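Local atomic coordinates of 4-oxalocrotonase tautomerase isozyme (Methylibium petroleiphilum, PDB entry 4FDX), a protein that belongs to the 4-oxalocrotonase-like tautomerases, small beta-alpha-beta enzymes of the MIF clan, and assembles here from six copies. Residues 5-10 against 40-45. Sequence-based numbering, arbitrary orientation.
Sequences MNLLEG and ILINEL
Strands 2-8 and 39-45 run side by side as the parallel pair at the centre of the subunit; residues 5-8 and 40-45 form most of the pair, with Glu9 and Gly10 continuing beyond the strand end. Five backbone hydrogen bonds lace the edges together, alternating in direction from Met5 N to Leu41 O up to Glu9 N to Leu45 O. The bond from Leu45 N to Leu7 O is the shortest, 2.7 Å. The last one differs: Glu9 N approaches Leu45 O from above the carbonyl plane, 37° out of it, where residues 9-10 have already left the strand.

On the face turned to helix 13-31, Met5 and Ile42 lie side by side. The Met5 chain, with CG anti to the backbone N, bends at chi3 (66°) and sets CE 4.0 Å from Ile42 CG1; Val20 and Ile23 of the helix touch this pair. Further along, Glu44 OE2 accepts a hydrogen bond from a water that also donates to Leu8 O, and forms a salt bridge with Lys16.

The opposite face carries Asn6 and Asn43, whose amide planes stand 80° apart. Asn43 ND2 donates, nearly in its own amide plane, to a lone pair of Asn6 OD1 at 3.2 Å. Asn6 ND2 is gripped by Ile2 O and Gln4 OE1 of a neighbouring subunit, so both ends of this buried amide are engaged. Beyond them Leu45 and Leu8 pack on Phe50.

Helix 13-31 connects the two strands, giving the parallel beta-alpha-beta unit of the tautomerase fold, whose sheet continues through antiparallel ladders into two other subunits of the hexamer.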
loop_
_atom_site.group_PDB
_atom_site.type_symbol
_atom_site.label_atom_id
_atom_site.label_comp_id
_atom_site.label_asym_id
_atom_site.label_seq_id
_atom_site.Cartn_x
_atom_site.Cartn_y
_atom_site.Cartn_z
ATOM N N MET B 5 2.268 -7.017 5.315
ATOM C CA MET B 5 2.512 -8.360 4.803
ATOM C C MET B 5 1.243 -8.800 4.098
ATOM O O MET B 5 0.204 -8.929 4.698
ATOM C CB MET B 5 2.915 -9.262 5.958
ATOM C CG MET B 5 2.927 -10.691 5.375
ATOM S SD MET B 5 3.859 -11.822 6.441
ATOM C CE MET B 5 2.869 -11.840 7.856
ATOM N N ASN B 6 1.379 -9.095 2.799
ATOM C CA ASN B 6 0.247 -9.592 1.974
ATOM C C ASN B 6 0.469 -11.101 1.813
ATOM O O ASN B 6 1.572 -11.527 1.373
ATOM C CB ASN B 6 0.304 -8.884 0.609
ATOM C CG ASN B 6 0.294 -7.351 0.729
ATOM O OD1 ASN B 6 -0.737 -6.734 0.866
ATOM N ND2 ASN B 6 1.483 -6.733 0.720
ATOM N N LEU B 7 -0.551 -11.862 2.215
ATOM C CA LEU B 7 -0.521 -13.334 2.300
ATOM C C LEU B 7 -1.733 -13.804 1.617
ATOM O O LEU B 7 -2.784 -13.198 1.792
ATOM C CB LEU B 7 -0.789 -13.895 3.774
ATOM C CG LEU B 7 0.102 -13.531 4.914
ATOM C CD1 LEU B 7 -0.246 -14.344 6.130
ATOM C CD2 LEU B 7 1.474 -13.974 4.453
ATOM N N LEU B 8 -1.659 -14.983 0.970
ATOM C CA LEU B 8 -2.916 -15.688 0.628
ATOM C C LEU B 8 -3.715 -16.127 1.870
ATOM O O LEU B 8 -3.101 -16.460 2.911
ATOM C CB LEU B 8 -2.655 -16.959 -0.200
ATOM C CG LEU B 8 -2.104 -16.756 -1.554
ATOM C CD1 LEU B 8 -1.798 -18.136 -2.171
ATOM C CD2 LEU B 8 -3.209 -16.109 -2.367
ATOM N N GLU B 9 -5.037 -16.108 1.779
ATOM C CA GLU B 9 -6.044 -16.581 2.812
ATOM C C GLU B 9 -5.758 -17.975 3.249
ATOM O O GLU B 9 -5.155 -18.759 2.516
ATOM C CB GLU B 9 -7.488 -16.586 2.298
ATOM C CG GLU B 9 -8.129 -15.216 2.185
ATOM C CD GLU B 9 -9.558 -15.233 1.725
ATOM O OE1 GLU B 9 -10.029 -16.283 1.263
ATOM O OE2 GLU B 9 -10.217 -14.163 1.836
ATOM N N GLY B 10 -6.226 -18.276 4.468
ATOM C CA GLY B 10 -6.252 -19.682 4.881
ATOM C C GLY B 10 -5.310 -20.105 5.966
ATOM O O GLY B 10 -5.508 -21.188 6.509
ATOM N N ILE B 40 3.163 -4.248 12.301
ATOM C CA ILE B 40 2.915 -5.061 11.133
ATOM C C ILE B 40 1.413 -5.067 10.878
ATOM O O ILE B 40 0.556 -5.243 11.842
ATOM C CB ILE B 40 3.378 -6.535 11.424
ATOM C CG1 ILE B 40 4.886 -6.496 11.789
ATOM C CG2 ILE B 40 3.128 -7.342 10.133
ATOM C CD1 ILE B 40 5.515 -7.813 12.098
ATOM N N LEU B 41 1.067 -4.941 9.593
ATOM C CA LEU B 41 -0.343 -4.982 9.156
ATOM C C LEU B 41 -0.389 -6.204 8.229
ATOM O O LEU B 41 0.441 -6.276 7.316
ATOM C CB LEU B 41 -0.702 -3.721 8.302
ATOM C CG LEU B 41 -0.767 -2.448 9.113
ATOM C CD1 LEU B 41 0.475 -2.024 9.914
ATOM C CD2 LEU B 41 -1.175 -1.383 8.136
ATOM N N ILE B 42 -1.343 -7.092 8.431
ATOM C CA ILE B 42 -1.478 -8.291 7.570
ATOM C C ILE B 42 -2.677 -8.110 6.711
ATOM O O ILE B 42 -3.827 -7.795 7.173
ATOM C CB ILE B 42 -1.664 -9.548 8.420
ATOM C CG1 ILE B 42 -0.377 -9.873 9.166
ATOM C CG2 ILE B 42 -2.009 -10.702 7.518
ATOM C CD1 ILE B 42 -0.601 -11.017 10.202
ATOM N N ASN B 43 -2.472 -8.286 5.415
ATOM C CA ASN B 43 -3.560 -8.213 4.423
ATOM C C ASN B 43 -3.664 -9.574 3.833
ATOM O O ASN B 43 -2.749 -10.038 3.220
ATOM C CB ASN B 43 -3.253 -7.152 3.374
ATOM C CG ASN B 43 -4.334 -7.113 2.302
ATOM O OD1 ASN B 43 -5.563 -6.997 2.598
ATOM N ND2 ASN B 43 -3.896 -7.296 1.027
ATOM N N GLU B 44 -4.829 -10.217 4.011
ATOM C CA GLU B 44 -5.067 -11.539 3.382
ATOM C C GLU B 44 -5.712 -11.426 2.074
ATOM O O GLU B 44 -6.638 -10.617 1.876
ATOM C CB GLU B 44 -6.004 -12.396 4.241
ATOM C CG GLU B 44 -5.440 -12.813 5.551
ATOM C CD GLU B 44 -6.361 -13.861 6.181
ATOM O OE1 GLU B 44 -7.569 -13.462 6.386
ATOM O OE2 GLU B 44 -5.815 -14.969 6.382
ATOM N N LEU B 45 -5.192 -12.163 1.126
ATOM C CA LEU B 45 -5.699 -12.147 -0.215
ATOM C C LEU B 45 -6.477 -13.413 -0.530
ATOM O O LEU B 45 -6.010 -14.506 -0.376
ATOM C CB LEU B 45 -4.539 -12.136 -1.203
ATOM C CG LEU B 45 -3.627 -10.900 -1.144
ATOM C CD1 LEU B 45 -2.285 -11.228 -1.803
ATOM C CD2 LEU B 45 -4.300 -9.703 -1.711
HETATM O O HOH W 1 -3.767 -16.386 5.766
#